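Side-chain contact in bifunctional purine biosynthetic protein ADE5,7 (Cryptococcus neoformans var. grubii serotype A, PDB 7LVO), which catalyses the second and fifth steps of de novo purine biosynthesis, the chain here being its N-terminal GAR synthetase half: residues I289-R292 with C293-V297. Residues are numbered along the deposited sequence; the frame is centred on the assembly and turned at random.
Sequences IMER and CVKDV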
ATOM      1  N   ILE A 289     -16.099  15.687  -1.114  1.00 24.41           N
ATOM      2  CA  ILE A 289     -15.281  14.905  -0.190  1.00 36.03           C
ATOM      3  C   ILE A 289     -13.824  14.903  -0.637  1.00 20.64           C
ATOM      4  O   ILE A 289     -12.906  15.047   0.179  1.00 24.97           O
ATOM      5  CB  ILE A 289     -15.830  13.470  -0.067  1.00 31.24           C
ATOM      6  CG1 ILE A 289     -17.241  13.474   0.529  1.00 34.37           C
ATOM      7  CG2 ILE A 289     -14.890  12.616   0.780  1.00 30.22           C
ATOM      8  CD1 ILE A 289     -17.305  13.875   1.982  1.00 37.26           C
ATOM      9  N   MET A 290     -13.582  14.702  -1.931  1.00 24.61           N
ATOM     10  CA  MET A 290     -12.204  14.682  -2.423  1.00 23.76           C
ATOM     11  C   MET A 290     -11.547  16.045  -2.271  1.00 27.96           C
ATOM     12  O   MET A 290     -10.342  16.136  -1.986  1.00 20.76           O
ATOM     13  CB  MET A 290     -12.175  14.233  -3.879  1.00 25.17           C
ATOM     14  CG  MET A 290     -12.248  12.730  -4.055  1.00 34.56           C
ATOM     15  SD  MET A 290     -10.798  11.906  -3.359  1.00 40.94           S
ATOM     16  CE  MET A 290      -9.536  12.387  -4.521  1.00 31.45           C
ATOM     17  N   GLU A 291     -12.320  17.119  -2.455  1.00 25.01           N
ATOM     18  CA  GLU A 291     -11.778  18.456  -2.232  1.00 32.79           C
ATOM     19  C   GLU A 291     -11.310  18.611  -0.791  1.00 33.85           C
ATOM     20  O   GLU A 291     -10.252  19.195  -0.536  1.00 22.92           O
ATOM     21  CB  GLU A 291     -12.828  19.514  -2.573  1.00 32.44           C
ATOM     22  CG  GLU A 291     -12.294  20.937  -2.583  1.00 38.75           C
ATOM     23  CD  GLU A 291     -11.277  21.171  -3.683  1.00 49.27           C
ATOM     24  OE1 GLU A 291     -11.208  20.342  -4.619  1.00 50.85           O
ATOM     25  OE2 GLU A 291     -10.541  22.178  -3.609  1.00 57.03           O
ATOM     26  N   ARG A 292     -12.076  18.067   0.160  1.00 29.86           N
ATOM     27  CA  ARG A 292     -11.704  18.166   1.567  1.00 30.00           C
ATOM     28  C   ARG A 292     -10.439  17.367   1.857  1.00 23.43           C
ATOM     29  O   ARG A 292      -9.511  17.868   2.500  1.00 31.01           O
ATOM     30  CB  ARG A 292     -12.856  17.682   2.444  1.00 41.29           C
ATOM     31  CG  ARG A 292     -14.162  18.435   2.233  1.00 37.99           C
ATOM     32  CD  ARG A 292     -14.399  19.480   3.309  1.00 45.69           C
ATOM     33  NE  ARG A 292     -13.431  20.569   3.246  1.00 47.82           N
ATOM     34  CZ  ARG A 292     -13.404  21.592   4.090  1.00 50.18           C
ATOM     35  NH1 ARG A 292     -14.273  21.693   5.084  1.00 49.07           N
ATOM     36  NH2 ARG A 292     -12.484  22.539   3.931  1.00 55.21           N
ATOM     37  N   CYS A 293     -10.378  16.124   1.377  1.00 25.75           N
ATOM     38  CA  CYS A 293      -9.179  15.314   1.574  1.00 27.26           C
ATOM     39  C   CYS A 293      -7.943  16.019   1.024  1.00 25.59           C
ATOM     40  O   CYS A 293      -6.895  16.069   1.682  1.00 21.27           O
ATOM     41  CB  CYS A 293      -9.346  13.949   0.907  1.00 23.90           C
ATOM     42  SG  CYS A 293     -10.595  12.887   1.634  1.00 27.13           S
ATOM     43  N   VAL A 294      -8.045  16.565  -0.188  1.00 24.46           N
ATOM     44  CA  VAL A 294      -6.889  17.209  -0.810  1.00 27.27           C
ATOM     45  C   VAL A 294      -6.522  18.482  -0.058  1.00 32.69           C
ATOM     46  O   VAL A 294      -5.361  18.686   0.325  1.00 25.04           O
ATOM     47  CB  VAL A 294      -7.179  17.496  -2.293  1.00 31.75           C
ATOM     48  CG1 VAL A 294      -6.060  18.332  -2.907  1.00 37.41           C
ATOM     49  CG2 VAL A 294      -7.359  16.196  -3.059  1.00 31.58           C
ATOM     50  N   LYS A 295      -7.508  19.357   0.175  1.00 25.21           N
ATOM     51  CA  LYS A 295      -7.206  20.668   0.741  1.00 35.05           C
ATOM     52  C   LYS A 295      -6.917  20.612   2.238  1.00 27.66           C
ATOM     53  O   LYS A 295      -6.149  21.433   2.744  1.00 26.75           O
ATOM     54  CB  LYS A 295      -8.365  21.635   0.487  1.00 32.98           C
ATOM     55  CG  LYS A 295      -8.551  22.032  -0.970  1.00 51.22           C
ATOM     56  CD  LYS A 295      -7.305  22.711  -1.526  1.00 50.28           C
ATOM     57  CE  LYS A 295      -7.619  23.511  -2.779  1.00 54.56           C
ATOM     58  NZ  LYS A 295      -8.460  24.704  -2.473  1.00 71.42           N
ATOM     59  N   ASP A 296      -7.525  19.677   2.960  1.00 25.66           N
ATOM     60  CA  ASP A 296      -7.406  19.630   4.408  1.00 29.61           C
ATOM     61  C   ASP A 296      -6.389  18.615   4.907  1.00 25.02           C
ATOM     62  O   ASP A 296      -6.023  18.670   6.089  1.00 26.05           O
ATOM     63  CB  ASP A 296      -8.770  19.315   5.036  1.00 40.17           C
ATOM     64  CG  ASP A 296      -9.844  20.306   4.626  1.00 45.96           C
ATOM     65  OD1 ASP A 296      -9.511  21.286   3.922  1.00 39.18           O
ATOM     66  OD2 ASP A 296     -11.016  20.101   5.002  1.00 48.82           O
ATOM     67  N   VAL A 297      -5.929  17.695   4.055  1.00 27.33           N
ATOM     68  CA  VAL A 297      -5.014  16.647   4.497  1.00 25.59           C
ATOM     69  C   VAL A 297      -3.788  16.575   3.594  1.00 26.22           C
ATOM     70  O   VAL A 297      -2.658  16.790   4.044  1.00 26.98           O
ATOM     71  CB  VAL A 297      -5.734  15.281   4.541  1.00 25.51           C
ATOM     72  CG1 VAL A 297      -4.756  14.162   4.853  1.00 22.46           C
ATOM     73  CG2 VAL A 297      -6.869  15.312   5.558  1.00 27.55           C
TER
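Cys293 meets Ile289 one turn back on helix 287-307. Its N donates to Ile289 O in a nearly straight bond, the first of four successive i to i+4 backbone bonds. Its SG lies beside its own backbone N (chi1 -67°), which turns the sulfur back toward the preceding turn. There SG makes a loose apolar contact with Ile289 CG2 at 4.4 Å. Val294 N bonds to Met290 O, and the methyl CG2 of Val294 rests against that same oxygen at 3.2 Å.

Lys295 pairs with Glu291. The two side chains run side by side and point the same way. The salt bridge is long, with Lys295 NZ 3.5 Å from Glu291 OE2. The carboxylate also lies along the lysine chain, where Glu291 OE2 is 3.3 Å from Lys295 CG. Both residues are exposed, on the outer side of the helix. The other side packs on the antiparallel sheet of the ATP-grasp domain: Cys293 touches Phe320 and Pro327, and Ile289 touches Ile322. The side chain of Cys293 is about 4 Å from that of Ile241, a predicted ATP-site residue.

Asp296 N bonds to Arg292 O at 2.7 Å, less straight than the others. Its carboxylate forms a salt bridge with Arg292, with OD2 3.0 Å from Arg292 NE. OD2 sits over one face of the guanidinium, also 3.0 Å from Arg292 CZ. The two flat groups are turned 71° apart. OD2 is well out of the guanidinium plane, so the pairing rests on opposite charges and not on a directed hydrogen bond. Bends at chi2 and chi3 bring the guanidinium round so that a face is turned to OD2. Over 294-297 the helix widens into a pi-type turn. The backbone bond from Val297 N to Cys293 O is still formed there, but it is weak. The Val297 side chain is buried against Phe320 and Val329.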